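Local coordinates for binding component of ABC transporter (PDB 3K4U), which binds free lysine and probably serves as the solute-binding component of an ABC transporter, at residues M20-K23 with K24-I28; T73-Q76 with E77-L80; S125-Y128 with A129-L133; Y142-E145 with A146-V149; F160-D163 with L164-V168. All blocks are in the same frame, centred on the assembly; numbering follows the deposited sequence.

Contact 1: M20-K23 with K24-I28; sequences MKDK and KGNVI
The Asp22 carboxylate and the Asn26 amide meet across the turn with their planes 75° apart. Asn26 ND2 gives a hydrogen bond of 2.8 Å to Asp22 OD1, and this oxygen lies close to the plane of the amide. Seen from the acid, the donor stands well above the carboxylate plane, 48° out of it. The Asp22 CG sits between the backbone N and the carbonyl carbon (chi1 88°), which turns the carboxylate toward Asn26; the placing of its other oxygen, OD2, is doubtful. The ammonium of Lys24 does not touch the acid, with NZ 5.2 Å from Asp22 OD1, so any attraction between the charges acts at a distance.

Behind the turn the backbones pair as an antiparallel beta hairpin. Asp22 N donates to Asn26 O at 2.8 Å. Met20, present as selenomethionine, and Ile28 form a hydrogen-bonded pair: Ile28 N reaches Met20 O at 2.8 Å, and Met20 N reaches Ile28 O at 3.0 Å. Lys21 and Val27 are the adjoining non-hydrogen-bonded pair. On the Met20 and Ile28 face, Met20 CG packs against Ile28 CG1 at 3.9 Å. Lys21 and Val27 project from the other face.

Strands 20-21 and 27-28, which come in the chain between strand 6-11 and helix 30-41, form a small two-stranded sheet. Met20 packs on Trp232 and Lys23 on Lys235, both near the end of the modelled chain, while Val27 touches Pro13 in the loop after strand 6-11.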
# COMPACT_ATOMS: atom_id res chain seq x y z
N MSE E 20 0.75 -9.29 -39.69
CA MSE E 20 1.50 -9.26 -40.92
C MSE E 20 1.33 -10.53 -41.69
O MSE E 20 0.92 -11.53 -41.18
CB MSE E 20 2.95 -9.01 -40.66
CG MSE E 20 3.67 -10.15 -40.11
SE MSE E 20 4.68 -9.63 -38.65
CE MSE E 20 3.33 -8.83 -37.68
N LYS E 21 1.68 -10.47 -42.95
CA LYS E 21 1.64 -11.62 -43.80
C LYS E 21 3.00 -12.26 -43.78
O LYS E 21 3.98 -11.66 -44.05
CB LYS E 21 1.29 -11.21 -45.18
CG LYS E 21 -0.11 -11.47 -45.49
CD LYS E 21 -0.32 -11.24 -46.91
CE LYS E 21 -1.55 -11.93 -47.40
NZ LYS E 21 -2.00 -11.30 -48.66
N ASP E 22 3.01 -13.51 -43.47
CA ASP E 22 4.22 -14.27 -43.30
C ASP E 22 5.05 -14.39 -44.52
O ASP E 22 6.23 -14.58 -44.43
CB ASP E 22 3.99 -15.59 -42.66
CG ASP E 22 3.69 -16.59 -43.61
OD1 ASP E 22 3.76 -17.74 -43.20
OD2 ASP E 22 3.36 -16.20 -44.73
N LYS E 23 4.40 -14.37 -45.65
CA LYS E 23 5.03 -14.55 -46.91
C LYS E 23 4.94 -15.94 -47.43
O LYS E 23 5.25 -16.21 -48.54
CB LYS E 23 6.48 -14.30 -46.70
CG LYS E 23 7.30 -15.43 -47.12
CD LYS E 23 6.87 -16.69 -46.48
CE LYS E 23 7.83 -17.01 -45.41
NZ LYS E 23 8.98 -16.18 -45.74
N LYS E 24 4.49 -16.83 -46.63
CA LYS E 24 4.04 -18.06 -47.09
C LYS E 24 2.56 -17.69 -47.20
O LYS E 24 1.74 -18.49 -47.56
CB LYS E 24 4.33 -19.13 -46.08
CG LYS E 24 3.82 -20.48 -46.41
CD LYS E 24 4.56 -21.53 -45.61
CE LYS E 24 3.81 -21.94 -44.35
NZ LYS E 24 2.50 -22.60 -44.60
N GLY E 25 2.25 -16.43 -46.85
CA GLY E 25 0.91 -15.88 -46.88
C GLY E 25 -0.09 -16.08 -45.79
O GLY E 25 -1.22 -15.76 -45.95
N ASN E 26 0.32 -16.64 -44.69
CA ASN E 26 -0.54 -16.70 -43.54
C ASN E 26 -0.32 -15.46 -42.73
O ASN E 26 0.78 -15.00 -42.65
CB ASN E 26 -0.16 -17.82 -42.63
CG ASN E 26 0.17 -19.02 -43.34
OD1 ASN E 26 -0.69 -19.73 -43.77
ND2 ASN E 26 1.43 -19.29 -43.43
N VAL E 27 -1.37 -14.91 -42.14
CA VAL E 27 -1.16 -13.77 -41.26
C VAL E 27 -0.71 -14.25 -39.89
O VAL E 27 -1.21 -15.23 -39.37
CB VAL E 27 -2.33 -12.73 -41.28
CG1 VAL E 27 -3.16 -12.88 -42.59
CG2 VAL E 27 -3.19 -12.86 -40.12
N ILE E 28 0.28 -13.57 -39.34
CA ILE E 28 0.84 -13.92 -38.04
C ILE E 28 1.08 -12.65 -37.25
O ILE E 28 0.95 -11.57 -37.81
CB ILE E 28 2.16 -14.67 -38.18
CG1 ILE E 28 3.15 -13.80 -38.96
CG2 ILE E 28 1.92 -16.03 -38.84
CD1 ILE E 28 4.61 -14.13 -38.69

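Contact 2: T73-Q76 with E77-L80; sequences TISQ and ERNL. With LYS (lysine), chain K.
Thr73 and Arg78 close on one carboxylate oxygen of the bound lysine. The ligand's O accepts from Thr73 N at 3.1 Å (164° at the hydrogen) and from Arg78 NH1 at 3.0 Å, almost straight at 173°. The ligand oxygen lies at the edge of the guanidinium, near its plane, and the carboxylate carbon is in that plane. A weak bond of 3.4 Å from Arg78 NH2 to the ligand's OXT makes the grip two-pronged. Thr73 O, oblique to the guanidinium, takes a weak bond from Arg78 NH1 at 3.2 Å, which ties the arginine to the loop it faces. The Arg78 chain is extended from CG to NE, and this length carries the guanidinium from the helix to the ligand.

Thr73 also holds the other end of the amino-acid group: its OG1 accepts from the ligand's N at 3.1 Å and is hydrogen-bonded to Ser125 OG as well. An arginine on the ligand's alpha-carboxylate is a familiar feature of amino-acid-binding proteins of solute-binding family 3, and both residues line the lysine pocket here.

The base of Arg78 is fixed by a helix cap. Ser75 is the N-cap of the short, weakly bonded helix 76-79, and its OG accepts from Arg78 N at 3.2 Å. With chi1 at 83°, this hydroxyl is swung over the first turn and also packs 3.5 Å from Arg78 CB. Asn79 N adds a backbone bond to Ser75 O at 2.9 Å. Beyond the turn, Asn79 ND2 bonds to Asn204 of the second subunit, and Gln76 O accepts from Trp205 of that subunit.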
# COMPACT_ATOMS: atom_id res chain seq x y z
N THR E 73 -7.06 1.47 -31.56
CA THR E 73 -7.08 2.48 -30.51
C THR E 73 -8.50 2.57 -29.98
O THR E 73 -9.44 2.52 -30.75
CB THR E 73 -6.63 3.83 -31.09
OG1 THR E 73 -5.22 3.77 -31.35
CG2 THR E 73 -6.93 5.03 -30.16
N ILE E 74 -8.65 2.64 -28.67
CA ILE E 74 -9.96 2.93 -28.10
C ILE E 74 -10.14 4.43 -28.17
O ILE E 74 -9.35 5.18 -27.58
CB ILE E 74 -10.06 2.44 -26.67
CG1 ILE E 74 -9.58 1.00 -26.62
CG2 ILE E 74 -11.49 2.55 -26.16
CD1 ILE E 74 -9.86 0.30 -25.36
N SER E 75 -11.11 4.87 -28.95
CA SER E 75 -11.34 6.29 -29.16
C SER E 75 -12.82 6.58 -28.86
O SER E 75 -13.64 5.72 -29.02
CB SER E 75 -10.91 6.71 -30.57
OG SER E 75 -11.89 6.45 -31.56
N GLN E 76 -13.18 7.78 -28.43
CA GLN E 76 -14.58 8.06 -28.15
C GLN E 76 -15.44 8.00 -29.39
O GLN E 76 -16.58 7.58 -29.33
CB GLN E 76 -14.75 9.40 -27.40
CG GLN E 76 -14.50 9.27 -25.89
CD GLN E 76 -13.09 8.89 -25.65
OE1 GLN E 76 -12.20 9.70 -25.79
NE2 GLN E 76 -12.85 7.63 -25.37
N GLU E 77 -14.90 8.41 -30.52
CA GLU E 77 -15.63 8.40 -31.76
C GLU E 77 -15.95 6.96 -32.20
O GLU E 77 -17.09 6.67 -32.60
CB GLU E 77 -14.81 9.12 -32.81
CG GLU E 77 -15.55 9.68 -33.97
CD GLU E 77 -14.60 10.31 -34.97
OE1 GLU E 77 -14.92 10.32 -36.18
OE2 GLU E 77 -13.51 10.78 -34.55
N ARG E 78 -14.99 6.06 -32.12
CA ARG E 78 -15.27 4.68 -32.48
C ARG E 78 -16.12 4.03 -31.42
O ARG E 78 -16.95 3.16 -31.74
CB ARG E 78 -13.98 3.86 -32.59
CG ARG E 78 -13.22 4.08 -33.83
CD ARG E 78 -11.82 3.62 -33.63
NE ARG E 78 -10.92 4.22 -34.61
CZ ARG E 78 -9.63 3.91 -34.73
NH1 ARG E 78 -9.11 2.98 -33.95
NH2 ARG E 78 -8.87 4.49 -35.65
N ASN E 79 -15.90 4.40 -30.16
CA ASN E 79 -16.52 3.71 -29.04
C ASN E 79 -17.98 3.99 -29.08
O ASN E 79 -18.76 3.31 -28.45
CB ASN E 79 -15.89 4.12 -27.72
CG ASN E 79 -16.23 3.17 -26.55
OD1 ASN E 79 -15.64 3.25 -25.50
ND2 ASN E 79 -17.19 2.31 -26.72
N LEU E 80 -18.36 4.99 -29.88
CA LEU E 80 -19.76 5.27 -30.14
C LEU E 80 -20.45 4.16 -30.96
O LEU E 80 -21.68 3.98 -30.88
CB LEU E 80 -19.88 6.62 -30.86
CG LEU E 80 -19.91 7.89 -29.96
CD1 LEU E 80 -19.86 9.17 -30.81
CD2 LEU E 80 -21.12 7.95 -29.00
N LYS K . -3.67 2.20 -33.51
CA LYS K . -3.87 2.41 -34.92
C LYS K . -5.30 2.85 -35.12
O LYS K . -6.17 2.43 -34.36
CB LYS K . -3.63 1.11 -35.69
CG LYS K . -3.30 1.28 -37.16
CD LYS K . -3.86 0.15 -37.95
CE LYS K . -3.27 0.08 -39.37
NZ LYS K . -3.57 -1.21 -40.04
OXT LYS K . -5.63 3.61 -36.03

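Contact 3: S125-Y128 with A129-L133; sequences SAEY and AAKRL. With LYS (lysine), chain K.
Glu127 divides its carboxylate between two very different partners, one of them Lys131 a turn further along the same helix. OE2 and Lys131 NZ form a long salt bridge of 3.7 Å, while OE1 accepts a hydrogen bond from the backbone N of Gly123, just ahead of the helix. The two side chains run side by side and point the same way, so the acid meets the flank of the lysine as well as its tip: Lys131 CD is 3.5 Å from Glu127 OE2. A bend at chi3 of Lys131 (107°) brings NZ back toward the acid, and Glu127 bends at chi2. The backbone bond to Gly123 probably fixes the carboxylate more firmly than the stretched ion pair does.

Under this pair the helical backbone is regular. Ala130 N donates to Ala126 O at 2.7 Å with 166° at the hydrogen, and Ala129 N to Ser125 O at 3.0 Å. The next two bonds are longer, Lys131 N to Glu127 O and Arg132 N to Tyr128 O both measuring 3.2 Å.

The first residue of the helix reaches the ligand. Ser125 N gives a nearly straight bond (171°) of 2.7 Å to OXT of the bound lysine, placing the carboxylate at the N-terminal end of the helix, where the helix dipole would be expected to stabilise its negative charge.

Helix 125-133 is the crossover of a beta-alpha-beta unit between the parallel strands 117-121 and 138-142. Ala126 packs on Thr120, and Ala130 on Leu118 and Leu139, while Ala129 leans on Gln93 of strand 89-98.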
# COMPACT_ATOMS: atom_id res chain seq x y z
N SER E 125 -5.16 6.24 -36.53
CA SER E 125 -4.79 7.00 -35.34
C SER E 125 -3.77 8.08 -35.64
O SER E 125 -3.95 9.23 -35.26
CB SER E 125 -4.17 6.10 -34.28
OG SER E 125 -5.11 5.74 -33.31
N ALA E 126 -2.70 7.71 -36.34
CA ALA E 126 -1.64 8.65 -36.64
C ALA E 126 -2.15 9.81 -37.48
O ALA E 126 -1.82 10.97 -37.22
CB ALA E 126 -0.52 7.92 -37.34
N GLU E 127 -2.97 9.52 -38.48
CA GLU E 127 -3.39 10.56 -39.36
C GLU E 127 -4.12 11.67 -38.61
O GLU E 127 -3.86 12.85 -38.89
CB GLU E 127 -4.26 9.99 -40.45
CG GLU E 127 -4.20 10.83 -41.70
CD GLU E 127 -5.56 11.22 -42.16
OE1 GLU E 127 -6.47 10.36 -42.12
OE2 GLU E 127 -5.70 12.38 -42.61
N TYR E 128 -4.98 11.28 -37.67
CA TYR E 128 -5.73 12.22 -36.81
C TYR E 128 -4.84 12.97 -35.79
O TYR E 128 -5.02 14.17 -35.54
CB TYR E 128 -6.89 11.50 -36.12
CG TYR E 128 -7.78 10.77 -37.10
CD1 TYR E 128 -8.68 11.47 -37.92
CD2 TYR E 128 -7.71 9.36 -37.24
CE1 TYR E 128 -9.48 10.81 -38.86
CE2 TYR E 128 -8.52 8.69 -38.17
CZ TYR E 128 -9.39 9.42 -38.98
OH TYR E 128 -10.20 8.77 -39.89
N ALA E 129 -3.89 12.24 -35.20
CA ALA E 129 -2.89 12.83 -34.31
C ALA E 129 -2.03 13.86 -35.06
O ALA E 129 -1.99 15.04 -34.66
CB ALA E 129 -2.01 11.75 -33.68
N ALA E 130 -1.39 13.45 -36.15
CA ALA E 130 -0.60 14.39 -36.93
C ALA E 130 -1.37 15.65 -37.31
O ALA E 130 -0.78 16.73 -37.35
CB ALA E 130 -0.03 13.72 -38.16
N LYS E 131 -2.67 15.54 -37.58
CA LYS E 131 -3.45 16.72 -37.94
C LYS E 131 -3.63 17.65 -36.73
O LYS E 131 -3.65 18.87 -36.88
CB LYS E 131 -4.79 16.34 -38.55
CG LYS E 131 -4.67 15.83 -39.96
CD LYS E 131 -5.90 15.06 -40.40
CE LYS E 131 -6.74 15.85 -41.39
NZ LYS E 131 -7.97 15.11 -41.76
N ARG E 132 -3.74 17.06 -35.54
CA ARG E 132 -3.75 17.80 -34.30
C ARG E 132 -2.36 18.38 -34.00
O ARG E 132 -2.21 19.59 -33.91
CB ARG E 132 -4.17 16.88 -33.14
CG ARG E 132 -5.65 16.83 -32.80
CD ARG E 132 -5.92 15.81 -31.68
NE ARG E 132 -4.80 15.77 -30.72
CZ ARG E 132 -4.07 14.68 -30.42
NH1 ARG E 132 -4.34 13.49 -30.98
NH2 ARG E 132 -3.08 14.77 -29.53
N LEU E 133 -1.36 17.51 -33.88
CA LEU E 133 0.00 17.89 -33.50
C LEU E 133 0.75 18.73 -34.52
O LEU E 133 1.48 19.63 -34.14
CB LEU E 133 0.84 16.64 -33.20
CG LEU E 133 1.08 16.17 -31.76
CD1 LEU E 133 -0.11 16.35 -30.84
CD2 LEU E 133 1.49 14.71 -31.78
N LYS K . -3.67 2.20 -33.51
CA LYS K . -3.87 2.41 -34.92
C LYS K . -5.30 2.85 -35.12
O LYS K . -6.17 2.43 -34.36
CB LYS K . -3.63 1.11 -35.69
CG LYS K . -3.30 1.28 -37.16
CD LYS K . -3.86 0.15 -37.95
CE LYS K . -3.27 0.08 -39.37
NZ LYS K . -3.57 -1.21 -40.04
OXT LYS K . -5.63 3.61 -36.03

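Contact 4: Y142-E145 with A146-V149; sequences YDTE and AEAV. With LYS (lysine), chain K.
Hydrogen bonds between Thr144 and Glu147 run in both directions. Thr144 OG1 accepts from Glu147 N at 3.1 Å, the bond that makes Thr144 the N-cap of helix 145-154, and donates to Glu147 OE2 at 3.0 Å, meeting the carboxylate on its anti side and 33° out of its plane. The threonine's OG1, at chi1 70°, faces the first turn, while the Glu147 chain extends beyond CG to bring its acid beside the hydroxyl. Glu147 is the third helix residue, where a capping box has its acid, but the bond found goes to the threonine hydroxyl and not to its backbone N.

Among the backbone bonds, Ala148 N reaches Thr144 O at 3.0 Å and Val149 N reaches Glu145 O at 3.0 Å.

Packing centres on Tyr142, at the end of strand 138-142. Its CD2 is 4.3 Å from Ala148 CB, its CB lies 4.2 Å from Glu147 CB, and the carbonyl Glu147 O lies over one face of the ring.

Charged contacts link the helix start to the pocket. The bound lysine's NZ gives a weak hydrogen bond of 3.3 Å to Glu145 OE1; a bend at chi2 of Glu145 (93°) turns the carboxylate toward the ligand. Glu145 OE2 forms a long, weak ion pair with Lys121.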
# COMPACT_ATOMS: atom_id res chain seq x y z
N TYR E 142 -1.12 7.49 -47.43
CA TYR E 142 -1.01 6.34 -48.26
C TYR E 142 -1.81 5.20 -47.66
O TYR E 142 -1.94 5.08 -46.43
CB TYR E 142 0.46 5.97 -48.39
CG TYR E 142 1.25 7.05 -49.09
CD1 TYR E 142 1.29 7.10 -50.49
CD2 TYR E 142 1.92 8.05 -48.37
CE1 TYR E 142 1.98 8.08 -51.14
CE2 TYR E 142 2.62 9.05 -49.03
CZ TYR E 142 2.64 9.06 -50.42
OH TYR E 142 3.33 10.04 -51.11
N ASP E 143 -2.31 4.35 -48.55
CA ASP E 143 -3.09 3.16 -48.20
C ASP E 143 -2.41 2.18 -47.26
O ASP E 143 -3.11 1.46 -46.54
CB ASP E 143 -3.53 2.44 -49.49
CG ASP E 143 -4.50 3.28 -50.29
OD1 ASP E 143 -5.33 3.98 -49.63
OD2 ASP E 143 -4.42 3.26 -51.56
N THR E 144 -1.08 2.14 -47.25
CA THR E 144 -0.37 1.25 -46.31
C THR E 144 0.81 1.86 -45.54
O THR E 144 1.49 2.78 -46.00
CB THR E 144 0.05 -0.09 -46.97
OG1 THR E 144 1.11 0.13 -47.92
CG2 THR E 144 -1.13 -0.77 -47.62
N GLU E 145 1.04 1.33 -44.35
CA GLU E 145 2.11 1.80 -43.49
C GLU E 145 3.37 1.76 -44.29
O GLU E 145 4.14 2.72 -44.30
CB GLU E 145 2.29 0.88 -42.27
CG GLU E 145 1.19 0.93 -41.24
CD GLU E 145 0.11 -0.11 -41.45
OE1 GLU E 145 -0.31 -0.76 -40.46
OE2 GLU E 145 -0.33 -0.28 -42.61
N ALA E 146 3.54 0.63 -44.99
CA ALA E 146 4.76 0.29 -45.70
C ALA E 146 4.96 1.11 -46.96
O ALA E 146 6.10 1.38 -47.36
CB ALA E 146 4.75 -1.19 -46.02
N GLU E 147 3.86 1.53 -47.58
CA GLU E 147 3.97 2.46 -48.72
C GLU E 147 4.35 3.81 -48.23
O GLU E 147 4.94 4.59 -48.98
CB GLU E 147 2.66 2.61 -49.46
CG GLU E 147 2.33 1.50 -50.40
CD GLU E 147 0.94 1.67 -50.92
OE1 GLU E 147 0.71 2.67 -51.63
OE2 GLU E 147 0.08 0.81 -50.62
N ALA E 148 4.02 4.08 -46.96
CA ALA E 148 4.19 5.39 -46.37
C ALA E 148 5.63 5.59 -46.05
O ALA E 148 6.23 6.55 -46.50
CB ALA E 148 3.34 5.53 -45.14
N VAL E 149 6.22 4.65 -45.32
CA VAL E 149 7.64 4.79 -45.01
C VAL E 149 8.55 4.80 -46.22
O VAL E 149 9.57 5.51 -46.21
CB VAL E 149 8.15 3.71 -44.09
CG1 VAL E 149 8.68 4.35 -42.83
CG2 VAL E 149 7.10 2.66 -43.83
N LYS K . -3.67 2.20 -33.51
CA LYS K . -3.87 2.41 -34.92
C LYS K . -5.30 2.85 -35.12
O LYS K . -6.17 2.43 -34.36
CB LYS K . -3.63 1.11 -35.69
CG LYS K . -3.30 1.28 -37.16
CD LYS K . -3.86 0.15 -37.95
CE LYS K . -3.27 0.08 -39.37
NZ LYS K . -3.57 -1.21 -40.04
OXT LYS K . -5.63 3.61 -36.03

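Contact 5: F160-D163 with L164-V168; sequences FIFD and LPFNV. With LYS (lysine), chain K.
Aromatic packing joins Phe166 of the helix to Phe160 and Phe162 of the strand before it. Phe160 CE2 touches Phe166 CE2 at 3.5 Å, the ring planes inclined at 44°. Phe162 instead presses its CD2 against Phe166 CB at 3.6 Å, with ring centroids 5.1 Å apart and planes at 52°. Both pairs are oblique, and Phe166 lies against both neighbours. The OD1 of Asn167 comes to the edge of the Phe160 ring, in its plane, 3.7 Å from CD2.

A weak hydrogen bond spans the join, Phe166 N to Asp163 O at 3.1 Å. Asp163 ends strand 159-163 and stands at the N-cap position of helix 164-175, but its side chain does not cap. Strand 160-163 and helix 164-168 follow directly at 116° between their directions, a sharp strand-to-helix turn, with Asp163 at the junction and in the lysine pocket.

Toward the ligand, the lysine's N donates to Asp163 OD1 at 2.7 Å, and this carboxylate oxygen also has a weak bond with Tyr15 OH. Phe162 turns its CZ toward the ligand's aliphatic chain, 3.6 Å from the lysine CG, with the lysine CE at the ring's edge, in plane. The rings of Tyr15 and Phe162 meet edge-to-face.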
# COMPACT_ATOMS: atom_id res chain seq x y z
N PHE E 160 8.24 9.70 -40.96
CA PHE E 160 7.07 8.83 -40.83
C PHE E 160 6.51 8.90 -39.39
O PHE E 160 7.26 8.96 -38.42
CB PHE E 160 7.49 7.41 -41.19
CG PHE E 160 6.37 6.40 -41.16
CD1 PHE E 160 5.38 6.40 -42.15
CD2 PHE E 160 6.32 5.43 -40.18
CE1 PHE E 160 4.36 5.48 -42.11
CE2 PHE E 160 5.29 4.51 -40.16
CZ PHE E 160 4.31 4.54 -41.13
N ILE E 161 5.19 8.92 -39.26
CA ILE E 161 4.53 8.96 -37.93
C ILE E 161 3.56 7.80 -37.80
O ILE E 161 2.79 7.52 -38.71
CB ILE E 161 3.71 10.24 -37.69
CG1 ILE E 161 3.14 10.24 -36.25
CG2 ILE E 161 2.58 10.38 -38.72
CD1 ILE E 161 2.42 11.57 -35.81
N PHE E 162 3.60 7.13 -36.66
CA PHE E 162 2.78 5.95 -36.46
C PHE E 162 3.00 5.42 -35.06
O PHE E 162 3.93 5.84 -34.38
CB PHE E 162 3.17 4.87 -37.49
CG PHE E 162 2.07 3.93 -37.82
CD1 PHE E 162 1.15 4.24 -38.82
CD2 PHE E 162 1.93 2.75 -37.12
CE1 PHE E 162 0.10 3.37 -39.09
CE2 PHE E 162 0.89 1.88 -37.39
CZ PHE E 162 -0.03 2.19 -38.38
N ASP E 163 2.12 4.51 -34.64
CA ASP E 163 2.27 3.76 -33.43
C ASP E 163 3.71 3.30 -33.25
O ASP E 163 4.33 2.74 -34.16
CB ASP E 163 1.31 2.56 -33.40
CG ASP E 163 -0.17 2.97 -33.45
OD1 ASP E 163 -1.05 2.23 -32.93
OD2 ASP E 163 -0.46 4.03 -34.04
N LEU E 164 4.22 3.56 -32.04
CA LEU E 164 5.61 3.32 -31.68
C LEU E 164 6.08 1.88 -31.86
O LEU E 164 7.23 1.65 -32.22
CB LEU E 164 5.85 3.76 -30.23
CG LEU E 164 7.26 3.71 -29.68
CD1 LEU E 164 7.40 4.87 -28.76
CD2 LEU E 164 7.51 2.42 -28.94
N PRO E 165 5.20 0.89 -31.57
CA PRO E 165 5.73 -0.47 -31.68
C PRO E 165 5.95 -0.87 -33.11
O PRO E 165 6.80 -1.71 -33.38
CB PRO E 165 4.66 -1.32 -31.00
CG PRO E 165 3.93 -0.31 -30.08
CD PRO E 165 3.90 0.93 -30.90
N PHE E 166 5.26 -0.22 -34.03
CA PHE E 166 5.56 -0.37 -35.46
C PHE E 166 6.97 0.10 -35.77
O PHE E 166 7.76 -0.64 -36.38
CB PHE E 166 4.55 0.37 -36.33
CG PHE E 166 4.85 0.30 -37.81
CD1 PHE E 166 4.16 -0.58 -38.63
CD2 PHE E 166 5.80 1.16 -38.39
CE1 PHE E 166 4.41 -0.63 -39.99
CE2 PHE E 166 6.06 1.11 -39.76
CZ PHE E 166 5.37 0.21 -40.56
N ASN E 167 7.30 1.31 -35.35
CA ASN E 167 8.62 1.87 -35.58
C ASN E 167 9.76 1.00 -35.09
O ASN E 167 10.73 0.77 -35.80
CB ASN E 167 8.69 3.26 -35.00
CG ASN E 167 7.73 4.20 -35.66
OD1 ASN E 167 7.50 4.13 -36.88
ND2 ASN E 167 7.16 5.10 -34.87
N VAL E 168 9.67 0.48 -33.88
CA VAL E 168 10.82 -0.34 -33.47
C VAL E 168 10.97 -1.62 -34.31
O VAL E 168 12.06 -2.01 -34.62
CB VAL E 168 11.00 -0.52 -31.92
CG1 VAL E 168 9.88 0.02 -31.16
CG2 VAL E 168 11.25 -1.94 -31.56
N LYS K . -3.67 2.20 -33.51
CA LYS K . -3.87 2.41 -34.92
C LYS K . -5.30 2.85 -35.12
O LYS K . -6.17 2.43 -34.36
CB LYS K . -3.63 1.11 -35.69
CG LYS K . -3.30 1.28 -37.16
CD LYS K . -3.86 0.15 -37.95
CE LYS K . -3.27 0.08 -39.37
NZ LYS K . -3.57 -1.21 -40.04
OXT LYS K . -5.63 3.61 -36.03

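Overall arrangement
Along the chain the five contacts follow in series, from the hairpin of contact 1 to the strand-to-helix join of contact 5. Contacts 3, 4 and 5 belong to one lobe, built on the mixed sheet that includes strands 117-121, 138-142 and 159-163. Their centres lie 12 to 15 Å apart; contact 5 packs directly on contact 4 through Phe160 and Ala148, and on contact 3 through Ala126. Contact 2 approaches from the other lobe and meets contact 3 across the cleft, through Thr73 and Ser125. Contact 1 touches none of the others; its centre is 28 Å from that of contact 2 but 18 Å from that of contact 4. Contacts 2 to 5 all touch the lysine, consistent with a cleft closed between two lobes.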